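Long-range contacts in apical membrane antigen 1 (Babesia divergens, PDB 4APM), which probably takes part in forming the moving junction through which the parasite invades its host cell, and carries a calcium ion in its ectodomain: residues L80-T85 against C159-T164; R45-K50 against L202-S207; G55-L60 against G197-L202. All blocks are in the same frame, centred on the assembly; numbering follows the deposited sequence.

Interaction 1 of 3, residues L80-T85 against C159-T164; sequences LAFPDT and CHILFT
Phe163 points a ring edge at the face of Phe82 in a T-shaped pair, the centroids 5.2 Å apart and the planes at 81°. Phe163 CD1 stands above the rim of that face, 3.5 Å from Phe82 CE1. Chi1 of -160° puts Phe163 CG anti to the backbone N; the ring that follows has Pro83 over one face, with Pro83 CD 3.9 Å from the ring centroid in a CH-pi contact. At the edge of the Phe82 ring, near its plane, Leu162 O is 3.4 Å from Phe82 CD1. Ile161 CG2 touches the same carbon, Phe82 CD1, at 3.8 Å. Farther back, Leu80 CG meets Thr164 CG2 at 3.9 Å, while Thr164 OG1 turns to Met166 N. A single beta bridge between Ala81 and Leu162 fixes the register: Phe163 N bonds to Leu80 O and Phe82 N to Ile161 O, each pair 2.8 Å apart and both nearly straight. The contact thus lays a loop from between strands 56-60 and 111-112 across the end of strand 158-161. Leu80 rests on Ile58 and Leu60 of strand 56-60, Ile161 reaches Tyr132 and Ala133 of helix 125-134, and the Cys129-Cys159 disulfide ties that helix to the strand.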
loop_
_atom_site.group_PDB
_atom_site.type_symbol
_atom_site.label_atom_id
_atom_site.label_comp_id
_atom_site.label_asym_id
_atom_site.label_seq_id
_atom_site.Cartn_x
_atom_site.Cartn_y
_atom_site.Cartn_z
ATOM N N LEU A 80 16.734 0.772 15.223
ATOM C CA LEU A 80 17.236 0.035 14.074
ATOM C C LEU A 80 18.082 0.947 13.186
ATOM O O LEU A 80 18.681 0.488 12.192
ATOM C CB LEU A 80 16.051 -0.464 13.252
ATOM C CG LEU A 80 15.566 -1.907 13.346
ATOM C CD1 LEU A 80 15.874 -2.525 14.692
ATOM C CD2 LEU A 80 14.094 -2.013 12.983
ATOM N N ALA A 81 18.068 2.242 13.503
ATOM C CA ALA A 81 18.702 3.265 12.676
ATOM C C ALA A 81 20.218 3.174 12.708
ATOM O O ALA A 81 20.811 2.766 13.724
ATOM C CB ALA A 81 18.258 4.651 13.122
ATOM N N PHE A 82 20.849 3.580 11.606
ATOM C CA PHE A 82 22.304 3.697 11.556
ATOM C C PHE A 82 22.925 4.284 12.824
ATOM O O PHE A 82 22.470 5.330 13.311
ATOM C CB PHE A 82 22.733 4.506 10.340
ATOM C CG PHE A 82 23.427 3.689 9.294
ATOM C CD1 PHE A 82 22.811 2.568 8.750
ATOM C CD2 PHE A 82 24.706 4.020 8.869
ATOM C CE1 PHE A 82 23.459 1.794 7.803
ATOM C CE2 PHE A 82 25.352 3.254 7.918
ATOM C CZ PHE A 82 24.726 2.143 7.380
ATOM N N PRO A 83 24.007 3.649 13.335
ATOM C CA PRO A 83 24.773 4.288 14.418
ATOM C C PRO A 83 25.387 5.626 13.988
ATOM O O PRO A 83 25.345 5.989 12.795
ATOM C CB PRO A 83 25.867 3.266 14.745
ATOM C CG PRO A 83 26.020 2.448 13.515
ATOM C CD PRO A 83 24.693 2.458 12.794
ATOM N N ASP A 84 25.889 6.382 14.959
ATOM C CA ASP A 84 26.514 7.673 14.669
ATOM C C ASP A 84 27.994 7.536 14.333
ATOM O O ASP A 84 28.644 8.526 14.044
ATOM C CB ASP A 84 26.321 8.656 15.822
ATOM C CG ASP A 84 26.737 8.078 17.161
ATOM O OD1 ASP A 84 26.898 6.841 17.269
ATOM O OD2 ASP A 84 26.859 8.861 18.125
ATOM N N THR A 85 28.513 6.309 14.337
ATOM C CA THR A 85 29.913 6.065 13.964
ATOM C C THR A 85 30.087 5.079 12.801
ATOM O O THR A 85 29.264 5.024 11.886
ATOM C CB THR A 85 30.719 5.548 15.158
ATOM O OG1 THR A 85 30.130 4.334 15.624
ATOM C CG2 THR A 85 30.720 6.573 16.278
ATOM N N CYS A 159 15.669 11.782 6.519
ATOM C CA CYS A 159 15.934 10.534 5.855
ATOM C C CYS A 159 16.759 9.642 6.789
ATOM O O CYS A 159 17.876 9.988 7.138
ATOM C CB CYS A 159 16.705 10.811 4.545
ATOM S SG CYS A 159 17.224 9.345 3.606
ATOM N N HIS A 160 16.204 8.495 7.175
ATOM C CA HIS A 160 16.901 7.547 8.033
ATOM C C HIS A 160 17.372 6.328 7.279
ATOM O O HIS A 160 16.609 5.674 6.556
ATOM C CB HIS A 160 16.001 7.104 9.182
ATOM C CG HIS A 160 15.476 8.237 10.017
ATOM N ND1 HIS A 160 16.021 8.577 11.201
ATOM C CD2 HIS A 160 14.438 9.134 9.786
ATOM C CE1 HIS A 160 15.355 9.631 11.708
ATOM N NE2 HIS A 160 14.385 9.969 10.838
ATOM N N ILE A 161 18.625 5.967 7.484
ATOM C CA ILE A 161 19.102 4.708 6.973
ATOM C C ILE A 161 19.091 3.704 8.113
ATOM O O ILE A 161 19.536 4.006 9.227
ATOM C CB ILE A 161 20.511 4.849 6.346
ATOM C CG1 ILE A 161 20.547 6.057 5.395
ATOM C CG2 ILE A 161 20.931 3.563 5.644
ATOM C CD1 ILE A 161 19.589 5.994 4.219
ATOM N N LEU A 162 18.522 2.538 7.843
ATOM C CA LEU A 162 18.448 1.482 8.817
ATOM C C LEU A 162 19.722 0.678 8.731
ATOM O O LEU A 162 20.323 0.588 7.658
ATOM C CB LEU A 162 17.208 0.610 8.572
ATOM C CG LEU A 162 15.906 1.407 8.726
ATOM C CD1 LEU A 162 14.663 0.536 8.783
ATOM C CD2 LEU A 162 15.981 2.267 9.966
ATOM N N PHE A 163 20.174 0.165 9.873
ATOM C CA PHE A 163 21.403 -0.628 9.951
ATOM C C PHE A 163 21.154 -2.108 9.678
ATOM O O PHE A 163 22.093 -2.878 9.600
ATOM C CB PHE A 163 22.049 -0.475 11.335
ATOM C CG PHE A 163 23.515 -0.838 11.375
ATOM C CD1 PHE A 163 24.440 -0.182 10.555
ATOM C CD2 PHE A 163 23.985 -1.802 12.268
ATOM C CE1 PHE A 163 25.792 -0.509 10.594
ATOM C CE2 PHE A 163 25.343 -2.114 12.331
ATOM C CZ PHE A 163 26.242 -1.473 11.489
ATOM N N THR A 164 19.887 -2.518 9.619
ATOM C CA THR A 164 19.552 -3.931 9.378
ATOM C C THR A 164 18.306 -4.042 8.519
ATOM O O THR A 164 17.399 -3.222 8.656
ATOM C CB THR A 164 19.300 -4.706 10.697
ATOM O OG1 THR A 164 18.767 -6.003 10.393
ATOM C CG2 THR A 164 18.323 -3.984 11.570
#

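Interaction 2 of 3, residues R45-K50 against L202-S207; sequences RMPTGK and LYYGSS
Tyr204 brings its hydroxyl end near the Pro47 ring, with Tyr204 OH 4.4 Å from Pro47 CG, a loose touch at the tip of the phenol. One face of the Tyr204 ring is taken by the ammonium of Lys56 in a cation-pi contact; Leu162 lies on the other side of the ring plane, reaching it obliquely near the rim. The tighter part of the contact is Ser206, which points at the 45-50 segment and fits against its backbone. Its CB lies 3.7 Å from Pro47 CB and 3.4 Å from Pro47 O. A chi1 of 90° sets OG between the backbone N and the carbonyl carbon, nearer the latter, and from there it donates to Gly49 O across 3.0 Å, tilted 28° out of the carbonyl plane. Gly49 O is gripped twice: a water also donates to it, at 2.7 Å, and that water accepts from Ser206 N over 3.2 Å. Ser206 OG in turn accepts from Arg208 N, which further fixes the hydroxyl. The carboxylate of Asp32 holds the other segment, accepting from Thr48 N with one oxygen and from Gly49 N with the other. The contact joins the exit of the hairpin 35-39/42-46, just ahead of Cys51 and its disulfide to Cys217, to the end of strand 202-205. That strand itself runs between strands 53-54 and 150-153 of the five-stranded antiparallel sheet.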
loop_
_atom_site.group_PDB
_atom_site.type_symbol
_atom_site.label_atom_id
_atom_site.label_comp_id
_atom_site.label_asym_id
_atom_site.label_seq_id
_atom_site.Cartn_x
_atom_site.Cartn_y
_atom_site.Cartn_z
ATOM N N ARG A 45 20.210 -11.264 2.633
ATOM C CA ARG A 45 18.952 -10.814 2.061
ATOM C C ARG A 45 18.735 -9.321 2.336
ATOM O O ARG A 45 19.183 -8.781 3.353
ATOM C CB ARG A 45 17.793 -11.625 2.622
ATOM C CG ARG A 45 17.812 -13.088 2.238
ATOM C CD ARG A 45 16.576 -13.778 2.767
ATOM N NE ARG A 45 15.463 -13.666 1.827
ATOM C CZ ARG A 45 14.203 -13.958 2.120
ATOM N NH1 ARG A 45 13.884 -14.367 3.344
ATOM N NH2 ARG A 45 13.255 -13.810 1.196
ATOM N N MET A 46 18.024 -8.672 1.432
ATOM C CA MET A 46 17.730 -7.268 1.553
ATOM C C MET A 46 16.389 -6.944 0.863
ATOM O O MET A 46 15.949 -7.692 -0.007
ATOM C CB MET A 46 18.852 -6.457 0.916
ATOM C CG MET A 46 18.889 -6.616 -0.580
ATOM S SD MET A 46 20.375 -5.832 -1.173
ATOM C CE MET A 46 19.885 -5.484 -2.837
ATOM N N PRO A 47 15.756 -5.808 1.247
ATOM C CA PRO A 47 14.571 -5.284 0.559
ATOM C C PRO A 47 14.922 -4.817 -0.841
ATOM O O PRO A 47 16.011 -4.278 -1.062
ATOM C CB PRO A 47 14.159 -4.069 1.419
ATOM C CG PRO A 47 14.982 -4.151 2.688
ATOM C CD PRO A 47 16.216 -4.909 2.324
ATOM N N THR A 48 13.980 -4.966 -1.771
ATOM C CA THR A 48 14.213 -4.569 -3.146
ATOM C C THR A 48 12.927 -4.040 -3.767
ATOM O O THR A 48 12.881 -3.794 -4.955
ATOM C CB THR A 48 14.703 -5.774 -4.008
ATOM O OG1 THR A 48 13.747 -6.822 -3.922
ATOM C CG2 THR A 48 16.020 -6.302 -3.503
ATOM N N GLY A 49 11.878 -3.900 -2.971
ATOM C CA GLY A 49 10.599 -3.413 -3.480
ATOM C C GLY A 49 10.667 -2.014 -4.077
ATOM O O GLY A 49 11.414 -1.156 -3.582
ATOM N N LYS A 50 9.870 -1.794 -5.127
ATOM C CA LYS A 50 9.941 -0.603 -5.963
ATOM C C LYS A 50 8.998 0.558 -5.522
ATOM O O LYS A 50 9.181 1.719 -5.942
ATOM C CB LYS A 50 9.704 -0.979 -7.425
ATOM C CG LYS A 50 10.874 -1.738 -8.073
ATOM C CD LYS A 50 10.591 -2.126 -9.520
ATOM C CE LYS A 50 9.272 -2.901 -9.633
ATOM N NZ LYS A 50 9.108 -3.714 -10.884
ATOM N N LEU A 202 5.482 8.336 7.533
ATOM C CA LEU A 202 6.719 7.584 7.358
ATOM C C LEU A 202 6.644 6.696 6.116
ATOM O O LEU A 202 5.591 6.103 5.811
ATOM C CB LEU A 202 7.005 6.733 8.600
ATOM C CG LEU A 202 7.887 7.287 9.730
ATOM C CD1 LEU A 202 7.682 8.776 10.016
ATOM C CD2 LEU A 202 7.757 6.474 11.011
ATOM N N TYR A 203 7.767 6.610 5.392
ATOM C CA TYR A 203 7.877 5.764 4.208
ATOM C C TYR A 203 9.039 4.804 4.396
ATOM O O TYR A 203 10.189 5.234 4.429
ATOM C CB TYR A 203 8.182 6.614 2.984
ATOM C CG TYR A 203 7.110 7.589 2.615
ATOM C CD1 TYR A 203 6.906 8.754 3.357
ATOM C CD2 TYR A 203 6.313 7.359 1.498
ATOM C CE1 TYR A 203 5.923 9.630 3.019
ATOM C CE2 TYR A 203 5.352 8.250 1.124
ATOM C CZ TYR A 203 5.166 9.390 1.892
ATOM O OH TYR A 203 4.180 10.258 1.525
ATOM N N TYR A 204 8.740 3.518 4.522
ATOM C CA TYR A 204 9.771 2.469 4.538
ATOM C C TYR A 204 10.014 2.003 3.105
ATOM O O TYR A 204 9.076 1.703 2.368
ATOM C CB TYR A 204 9.293 1.285 5.383
ATOM C CG TYR A 204 10.334 0.205 5.641
ATOM C CD1 TYR A 204 10.613 -0.774 4.684
ATOM C CD2 TYR A 204 11.005 0.143 6.857
ATOM C CE1 TYR A 204 11.551 -1.775 4.937
ATOM C CE2 TYR A 204 11.962 -0.836 7.114
ATOM C CZ TYR A 204 12.231 -1.788 6.148
ATOM O OH TYR A 204 13.149 -2.756 6.388
ATOM N N GLY A 205 11.268 1.893 2.706
ATOM C CA GLY A 205 11.521 1.387 1.374
ATOM C C GLY A 205 12.922 0.895 1.193
ATOM O O GLY A 205 13.741 0.927 2.124
ATOM N N SER A 206 13.212 0.496 -0.039
ATOM C CA SER A 206 14.491 -0.016 -0.391
ATOM C C SER A 206 15.111 0.971 -1.354
ATOM O O SER A 206 14.428 1.818 -1.897
ATOM C CB SER A 206 14.314 -1.376 -1.084
ATOM O OG SER A 206 14.187 -1.193 -2.477
ATOM N N SER A 207 16.379 0.772 -1.672
ATOM C CA SER A 207 17.085 1.684 -2.570
ATOM C C SER A 207 16.615 1.559 -4.022
ATOM O O SER A 207 17.049 2.308 -4.877
ATOM C CB SER A 207 18.568 1.428 -2.483
ATOM O OG SER A 207 18.871 0.169 -3.064
HETATM O O HOH W 1 10.403 -0.297 -1.277
#

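Interaction 3 of 3, residues G55-L60 against G197-L202; sequences GKVINL and GIDAHL
Val57 holds CG1 anti to its carbonyl carbon (chi1 -58°), and this methyl reaches both Asp199 and Leu202. Val57 CG1 lies 3.6 Å from Asp199 OD2 and 3.8 Å from Asp199 CB, the two side chains crossing at about a right angle, so the aspartate is met by van der Waals contact from its flank. Leu202 CD2 closes on the same methyl, Val57 CG1, at 3.9 Å. Just before the strand, Gly55 takes a positive phi of 75°, and its backbone does the polar work: Gly55 N donates to Leu202 O at 2.8 Å. Its alpha carbon makes a CA-H...O contact with a second carbonyl, Gly55 CA to Asp199 O at 3.3 Å and 160° at the hydrogen. Asp199 O is also the acceptor of Leu202 N (2.9 Å) in the type I turn from Asp199 to Leu202, the second of two overlapping type I turns. The contact therefore sets the start of strand 56-60 against the turns that link strands 191-195 and 202-205. Strand 56-60 pairs antiparallel with 191-195, with a backbone hydrogen bond between Val57 and Met194, while Lys56 points away from the turns and bonds through NZ to Gln167 and the carbonyls of Ile29 and Tyr30.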
loop_
_atom_site.group_PDB
_atom_site.type_symbol
_atom_site.label_atom_id
_atom_site.label_comp_id
_atom_site.label_asym_id
_atom_site.label_seq_id
_atom_site.Cartn_x
_atom_site.Cartn_y
_atom_site.Cartn_z
ATOM N N GLY A 55 3.441 4.459 6.349
ATOM C CA GLY A 55 2.964 3.999 7.636
ATOM C C GLY A 55 3.593 2.713 8.142
ATOM O O GLY A 55 3.206 2.220 9.205
ATOM N N LYS A 56 4.552 2.150 7.414
ATOM C CA LYS A 56 5.216 0.954 7.921
ATOM C C LYS A 56 6.214 1.331 8.983
ATOM O O LYS A 56 7.168 2.072 8.706
ATOM C CB LYS A 56 5.918 0.163 6.807
ATOM C CG LYS A 56 6.789 -0.989 7.310
ATOM C CD LYS A 56 7.155 -1.928 6.173
ATOM C CE LYS A 56 8.281 -2.879 6.551
ATOM N NZ LYS A 56 8.418 -3.927 5.484
ATOM N N VAL A 57 5.976 0.849 10.201
ATOM C CA VAL A 57 6.941 0.937 11.268
ATOM C C VAL A 57 7.288 -0.470 11.729
ATOM O O VAL A 57 6.545 -1.429 11.481
ATOM C CB VAL A 57 6.432 1.763 12.487
ATOM C CG1 VAL A 57 6.052 3.178 12.091
ATOM C CG2 VAL A 57 5.293 1.064 13.224
ATOM N N ILE A 58 8.415 -0.595 12.417
ATOM C CA ILE A 58 8.754 -1.851 13.041
ATOM C C ILE A 58 8.630 -1.688 14.541
ATOM O O ILE A 58 9.294 -0.827 15.121
ATOM C CB ILE A 58 10.186 -2.300 12.666
ATOM C CG1 ILE A 58 10.416 -2.192 11.135
ATOM C CG2 ILE A 58 10.449 -3.707 13.186
ATOM C CD1 ILE A 58 9.526 -3.091 10.276
ATOM N N ASN A 59 7.735 -2.466 15.154
ATOM C CA ASN A 59 7.591 -2.511 16.623
ATOM C C ASN A 59 8.720 -3.335 17.279
ATOM O O ASN A 59 8.981 -4.481 16.895
ATOM C CB ASN A 59 6.240 -3.123 17.020
ATOM C CG ASN A 59 5.063 -2.250 16.650
ATOM O OD1 ASN A 59 5.188 -1.020 16.543
ATOM N ND2 ASN A 59 3.895 -2.878 16.457
ATOM N N LEU A 60 9.380 -2.757 18.273
ATOM C CA LEU A 60 10.543 -3.408 18.872
ATOM C C LEU A 60 10.251 -3.982 20.269
ATOM O O LEU A 60 9.461 -3.424 21.026
ATOM C CB LEU A 60 11.739 -2.456 18.898
ATOM C CG LEU A 60 12.166 -1.945 17.515
ATOM C CD1 LEU A 60 13.415 -1.070 17.641
ATOM C CD2 LEU A 60 12.418 -3.117 16.563
ATOM N N GLY A 197 -1.409 4.387 11.518
ATOM C CA GLY A 197 -2.088 5.596 11.106
ATOM C C GLY A 197 -1.341 6.860 11.492
ATOM O O GLY A 197 -1.179 7.753 10.668
ATOM N N ILE A 198 -0.874 6.956 12.735
ATOM C CA ILE A 198 -0.268 8.204 13.165
ATOM C C ILE A 198 1.128 8.357 12.611
ATOM O O ILE A 198 1.680 9.457 12.619
ATOM C CB ILE A 198 -0.169 8.316 14.686
ATOM C CG1 ILE A 198 0.768 7.237 15.239
ATOM C CG2 ILE A 198 -1.560 8.296 15.312
ATOM C CD1 ILE A 198 0.810 7.224 16.740
ATOM N N ASP A 199 1.730 7.249 12.178
ATOM C CA ASP A 199 2.986 7.341 11.458
ATOM C C ASP A 199 2.774 7.269 9.957
ATOM O O ASP A 199 3.637 6.787 9.210
ATOM C CB ASP A 199 3.992 6.322 11.983
ATOM C CG ASP A 199 4.741 6.842 13.213
ATOM O OD1 ASP A 199 4.972 8.073 13.297
ATOM O OD2 ASP A 199 5.105 6.039 14.099
ATOM N N ALA A 200 1.607 7.715 9.507
ATOM C CA ALA A 200 1.251 7.550 8.106
ATOM C C ALA A 200 2.258 8.299 7.228
ATOM O O ALA A 200 2.312 8.105 6.032
ATOM C CB ALA A 200 -0.143 8.065 7.852
ATOM N N HIS A 201 3.057 9.144 7.854
ATOM C CA HIS A 201 3.888 10.108 7.137
ATOM C C HIS A 201 5.279 9.531 6.986
ATOM O O HIS A 201 6.154 10.154 6.401
ATOM C CB HIS A 201 3.939 11.455 7.916
ATOM C CG HIS A 201 4.404 11.312 9.370
ATOM N ND1 HIS A 201 3.605 10.830 10.349
ATOM C CD2 HIS A 201 5.639 11.586 9.976
ATOM C CE1 HIS A 201 4.293 10.792 11.520
ATOM N NE2 HIS A 201 5.533 11.250 11.292
ATOM N N LEU A 202 5.482 8.336 7.533
ATOM C CA LEU A 202 6.719 7.584 7.358
ATOM C C LEU A 202 6.644 6.696 6.116
ATOM O O LEU A 202 5.591 6.103 5.811
ATOM C CB LEU A 202 7.005 6.733 8.600
ATOM C CG LEU A 202 7.887 7.287 9.730
ATOM C CD1 LEU A 202 7.682 8.776 10.016
ATOM C CD2 LEU A 202 7.757 6.474 11.011
#

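All three contacts are largely buried and probably lie in domain I, one of the PAN-like domains of the ectodomain, away from the calcium site. Interaction 1 is the largest and most aromatic, with an exposed Phe163 at its margin; interactions 2 and 3 bury about half as much and depend more on carbonyls and glycines. Strand 202-205 serves interaction 2 at its end and interaction 3 at its start, where the two share Leu202. Interactions 1 and 2 reach the same five-stranded sheet and meet through Leu162 and Tyr204. The 55-60 segment is common ground: its apolar residues back interaction 1, while its lysine serves interaction 2.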